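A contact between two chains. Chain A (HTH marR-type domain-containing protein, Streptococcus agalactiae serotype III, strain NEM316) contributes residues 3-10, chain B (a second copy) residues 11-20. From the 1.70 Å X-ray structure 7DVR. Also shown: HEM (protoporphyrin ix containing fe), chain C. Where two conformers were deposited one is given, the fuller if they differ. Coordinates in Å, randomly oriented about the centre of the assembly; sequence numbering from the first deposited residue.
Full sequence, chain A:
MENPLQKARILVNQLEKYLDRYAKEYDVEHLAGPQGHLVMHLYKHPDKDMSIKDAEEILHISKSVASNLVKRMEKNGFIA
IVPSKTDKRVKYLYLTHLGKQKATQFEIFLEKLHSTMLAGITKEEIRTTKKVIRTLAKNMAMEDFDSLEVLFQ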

# COMPACT_ATOMS: atom_id res chain seq x y z
N ASN A 3 6.54 -11.02 -4.77
CA ASN A 3 5.93 -10.52 -3.51
C ASN A 3 5.59 -9.03 -3.65
O ASN A 3 6.02 -8.19 -2.86
CB ASN A 3 6.84 -10.79 -2.30
CG ASN A 3 7.16 -12.27 -2.11
OD1 ASN A 3 6.28 -13.10 -1.95
ND2 ASN A 3 8.44 -12.61 -2.15
N PRO A 4 4.80 -8.70 -4.68
CA PRO A 4 4.39 -7.33 -5.00
C PRO A 4 3.62 -6.59 -3.89
O PRO A 4 3.93 -5.44 -3.57
CB PRO A 4 3.40 -7.50 -6.17
CG PRO A 4 3.26 -8.99 -6.44
CD PRO A 4 4.30 -9.71 -5.62
N LEU A 5 2.66 -7.30 -3.29
CA LEU A 5 1.69 -6.76 -2.28
C LEU A 5 2.43 -6.54 -0.94
O LEU A 5 2.23 -5.47 -0.26
CB LEU A 5 0.50 -7.74 -2.16
CG LEU A 5 -0.38 -7.99 -3.41
CD1 LEU A 5 -1.38 -9.13 -3.17
CD2 LEU A 5 -1.15 -6.74 -3.83
N GLN A 6 3.28 -7.48 -0.57
CA GLN A 6 4.02 -7.39 0.71
C GLN A 6 4.99 -6.21 0.59
O GLN A 6 5.03 -5.41 1.48
CB GLN A 6 4.73 -8.71 1.03
CG GLN A 6 3.79 -9.87 1.35
CD GLN A 6 4.46 -11.21 1.58
OE1 GLN A 6 5.61 -11.43 1.21
NE2 GLN A 6 3.71 -12.13 2.16
N LYS A 7 5.69 -6.08 -0.52
CA LYS A 7 6.66 -4.99 -0.66
C LYS A 7 5.96 -3.63 -0.63
O LYS A 7 6.41 -2.75 0.09
CB LYS A 7 7.44 -5.13 -1.95
CG LYS A 7 8.44 -6.28 -1.97
CD LYS A 7 9.05 -6.48 -3.31
CE LYS A 7 10.30 -7.34 -3.27
NZ LYS A 7 10.76 -7.73 -4.62
N ALA A 8 4.84 -3.49 -1.36
CA ALA A 8 4.08 -2.22 -1.38
C ALA A 8 3.56 -1.89 0.01
O ALA A 8 3.62 -0.72 0.44
CB ALA A 8 2.91 -2.32 -2.37
N ARG A 9 3.04 -2.86 0.72
CA ARG A 9 2.46 -2.60 2.06
C ARG A 9 3.53 -2.22 3.08
O ARG A 9 3.28 -1.29 3.87
CB ARG A 9 1.67 -3.83 2.49
CG ARG A 9 0.23 -3.76 1.98
CD ARG A 9 -0.57 -5.05 1.98
NE ARG A 9 -1.88 -4.87 1.35
CZ ARG A 9 -2.56 -5.85 0.74
NH1 ARG A 9 -2.08 -7.08 0.72
NH2 ARG A 9 -3.72 -5.60 0.19
N ILE A 10 4.66 -2.92 3.05
CA ILE A 10 5.85 -2.56 3.89
C ILE A 10 6.22 -1.09 3.63
O ILE A 10 6.42 -0.33 4.60
CB ILE A 10 7.00 -3.53 3.61
CG1 ILE A 10 6.74 -4.85 4.33
CG2 ILE A 10 8.33 -2.92 3.96
CD1 ILE A 10 7.61 -6.00 3.85
N LEU B 11 -5.26 1.51 -3.92
CA LEU B 11 -4.58 0.92 -5.10
C LEU B 11 -4.04 -0.50 -4.85
O LEU B 11 -4.15 -1.40 -5.71
CB LEU B 11 -3.47 1.86 -5.56
CG LEU B 11 -3.82 2.80 -6.72
CD1 LEU B 11 -5.14 3.52 -6.49
CD2 LEU B 11 -2.73 3.83 -6.95
N VAL B 12 -3.32 -0.73 -3.76
CA VAL B 12 -2.78 -2.09 -3.50
C VAL B 12 -3.94 -3.11 -3.34
O VAL B 12 -3.89 -4.26 -3.91
CB VAL B 12 -1.82 -2.01 -2.28
CG1 VAL B 12 -1.26 -3.39 -2.01
CG2 VAL B 12 -0.68 -1.04 -2.53
N ASN B 13 -5.02 -2.72 -2.66
CA ASN B 13 -6.20 -3.61 -2.45
C ASN B 13 -6.77 -4.01 -3.81
O ASN B 13 -7.13 -5.20 -3.95
CB ASN B 13 -7.20 -2.97 -1.49
CG ASN B 13 -6.70 -2.91 -0.06
OD1 ASN B 13 -5.73 -3.59 0.30
ND2 ASN B 13 -7.30 -2.06 0.75
N GLN B 14 -6.77 -3.08 -4.78
CA GLN B 14 -7.30 -3.26 -6.15
C GLN B 14 -6.42 -4.27 -6.84
O GLN B 14 -6.92 -5.19 -7.44
CB GLN B 14 -7.29 -1.99 -7.01
CG GLN B 14 -7.54 -2.21 -8.51
CD GLN B 14 -8.97 -2.61 -8.84
OE1 GLN B 14 -9.88 -2.43 -8.03
NE2 GLN B 14 -9.18 -3.17 -10.02
N LEU B 15 -5.14 -4.00 -6.81
CA LEU B 15 -4.17 -4.91 -7.37
C LEU B 15 -4.30 -6.31 -6.77
O LEU B 15 -4.20 -7.23 -7.55
CB LEU B 15 -2.82 -4.30 -7.11
CG LEU B 15 -1.68 -5.23 -7.44
CD1 LEU B 15 -1.68 -5.57 -8.91
CD2 LEU B 15 -0.37 -4.58 -6.99
N GLU B 16 -4.46 -6.45 -5.47
CA GLU B 16 -4.60 -7.78 -4.82
C GLU B 16 -5.81 -8.53 -5.42
O GLU B 16 -5.71 -9.71 -5.75
CB GLU B 16 -4.83 -7.57 -3.33
CG GLU B 16 -4.66 -8.84 -2.50
CD GLU B 16 -4.74 -8.61 -1.00
OE1 GLU B 16 -5.47 -7.66 -0.59
OE2 GLU B 16 -4.16 -9.41 -0.27
N LYS B 17 -6.89 -7.79 -5.60
CA LYS B 17 -8.17 -8.31 -6.17
C LYS B 17 -7.94 -8.77 -7.61
O LYS B 17 -8.44 -9.84 -8.00
CB LYS B 17 -9.16 -7.14 -6.12
CG LYS B 17 -10.57 -7.39 -6.64
CD LYS B 17 -11.51 -6.16 -6.38
CE LYS B 17 -12.97 -6.39 -6.74
NZ LYS B 17 -13.89 -5.44 -6.06
N TYR B 18 -7.23 -7.98 -8.39
CA TYR B 18 -6.89 -8.26 -9.79
C TYR B 18 -6.08 -9.54 -9.93
O TYR B 18 -6.34 -10.43 -10.70
CB TYR B 18 -6.14 -7.06 -10.35
CG TYR B 18 -5.84 -7.17 -11.81
CD1 TYR B 18 -6.86 -7.07 -12.73
CD2 TYR B 18 -4.55 -7.33 -12.28
CE1 TYR B 18 -6.62 -7.17 -14.09
CE2 TYR B 18 -4.29 -7.45 -13.63
CZ TYR B 18 -5.33 -7.35 -14.53
OH TYR B 18 -5.08 -7.51 -15.84
N LEU B 19 -5.02 -9.62 -9.11
CA LEU B 19 -4.13 -10.78 -9.15
C LEU B 19 -4.83 -12.03 -8.75
O LEU B 19 -4.63 -13.04 -9.37
CB LEU B 19 -3.06 -10.39 -8.14
CG LEU B 19 -1.86 -11.28 -7.95
CD1 LEU B 19 -1.29 -11.77 -9.27
CD2 LEU B 19 -0.86 -10.44 -7.16
N ASP B 20 -5.67 -11.95 -7.76
CA ASP B 20 -6.48 -13.08 -7.29
C ASP B 20 -7.44 -13.54 -8.39
O ASP B 20 -7.47 -14.71 -8.64
CB ASP B 20 -7.26 -12.72 -6.04
CG ASP B 20 -6.41 -12.83 -4.76
OD1 ASP B 20 -5.32 -13.45 -4.82
OD2 ASP B 20 -6.85 -12.32 -3.71
CHA HEM C . 9.39 -8.66 -13.36
CHB HEM C . 7.34 -11.85 -10.53
CHC HEM C . 3.55 -8.97 -10.23
CHD HEM C . 5.98 -5.51 -12.40
C1A HEM C . 9.11 -9.77 -12.65
C2A HEM C . 9.95 -10.87 -12.60
C3A HEM C . 9.37 -11.77 -11.80
C4A HEM C . 8.19 -11.21 -11.35
CMA HEM C . 9.93 -13.12 -11.46
CAA HEM C . 11.27 -11.06 -13.31
CBA HEM C . 11.06 -11.73 -14.68
CGA HEM C . 12.37 -11.93 -15.42
O1A HEM C . 13.36 -12.41 -14.83
O2A HEM C . 12.47 -11.63 -16.64
C1B HEM C . 6.12 -11.31 -10.24
C2B HEM C . 5.17 -12.04 -9.53
C3B HEM C . 4.07 -11.24 -9.45
C4B HEM C . 4.42 -10.01 -10.13
CMB HEM C . 5.38 -13.42 -8.97
CAB HEM C . 2.82 -11.46 -8.76
CBB HEM C . 2.64 -12.50 -7.99
C1C HEM C . 3.90 -7.76 -10.74
C2C HEM C . 3.15 -6.61 -10.63
C3C HEM C . 3.85 -5.61 -11.24
C4C HEM C . 5.03 -6.18 -11.73
CMC HEM C . 1.83 -6.55 -9.94
CAC HEM C . 3.46 -4.23 -11.46
CBC HEM C . 2.20 -3.85 -11.31
C1D HEM C . 7.11 -6.14 -12.83
C2D HEM C . 8.06 -5.44 -13.66
C3D HEM C . 9.01 -6.32 -13.94
C4D HEM C . 8.62 -7.55 -13.28
CMD HEM C . 8.00 -4.02 -14.14
CAD HEM C . 10.23 -6.06 -14.78
CBD HEM C . 10.23 -6.91 -16.07
CGD HEM C . 11.53 -6.72 -16.83
O1D HEM C . 11.69 -5.68 -17.51
O2D HEM C . 12.43 -7.59 -16.80
NA HEM C . 8.03 -9.99 -11.87
NB HEM C . 5.62 -10.13 -10.58
NC HEM C . 5.01 -7.48 -11.42
ND HEM C . 7.48 -7.38 -12.65
FE HEM C . 6.60 -8.66 -11.68

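How does the chain A stretch begin its approach to chain B? The two helices run nearly antiparallel, at 173°, with their axes 10.4 Å apart at closest. A:Asn3 precedes the first turn and stays out of reach, but A:Pro4, which suits a first turn because its ring nitrogen has no hydrogen to donate, points its CA-to-CB bond toward chain B. Its contact there is loose, CG of A:Pro4 lying 4.4 Å from CD2 of B:Leu19. The same ring atom is nearer to the heme, with CG of A:Pro4 3.4 Å from HEM CAB. The porphyrin also meets the other helix, HEM CMC lying 3.8 Å from CD1 of B:Leu15, so it touches both stretches beside their contact.

What fills the middle of the contact? A:Leu5 does, with 86 Å² covered, the largest share of the 401 Å² buried in all. Its CA-to-CB bond points sideways, yet the m, t rotamer brings its end across to chain B, where it sits as a knob among B:Val12, B:Leu15, B:Glu16 and B:Leu19. CD2 of A:Leu5 lies 3.8 Å from CG1 of B:Val12 and 3.9 Å from CD2 of B:Leu15; CD1 of A:Leu5 packs 3.4 Å from CG of B:Glu16, using the aliphatic part of that acidic side chain, and 4.2 Å from CD2 of B:Leu19. A branched, uncharged side chain fits this hole because it can reach several neighbours at once without leaving a polar group unpaired.

Why is the next contacting residue so small? A:Gln6 points away and A:Lys7 is out of reach, both exposed as their polar ends favour. One turn on from A:Pro4, A:Ala8 points toward chain B, and its lone methyl is already in contact: CB of A:Ala8 is 3.8 Å from CG2 of B:Val12. B:Val12 thus packs against both A:Leu5 and A:Ala8.

How does A:Arg9 add polar bonds to this apolar packing? Its CA-to-CB bond is sideways, but the extended side chain carries the guanidinium to chain B. NH2 of A:Arg9 donates to OE1 of B:Glu16 at 2.8 Å, a hydrogen bond within a salt bridge, and to OD1 of B:Asn13, also at 2.8 Å. A weak bond joins NH1 of A:Arg9 to OE2 of B:Glu16 at 3.3 Å. Both acceptor residues lie at the guanidinium edge, where its N-H groups point, while B:Val12 covers one face, its CG1 3.7 Å from NE of A:Arg9. A:Ile10 makes no contact with the chain B stretch.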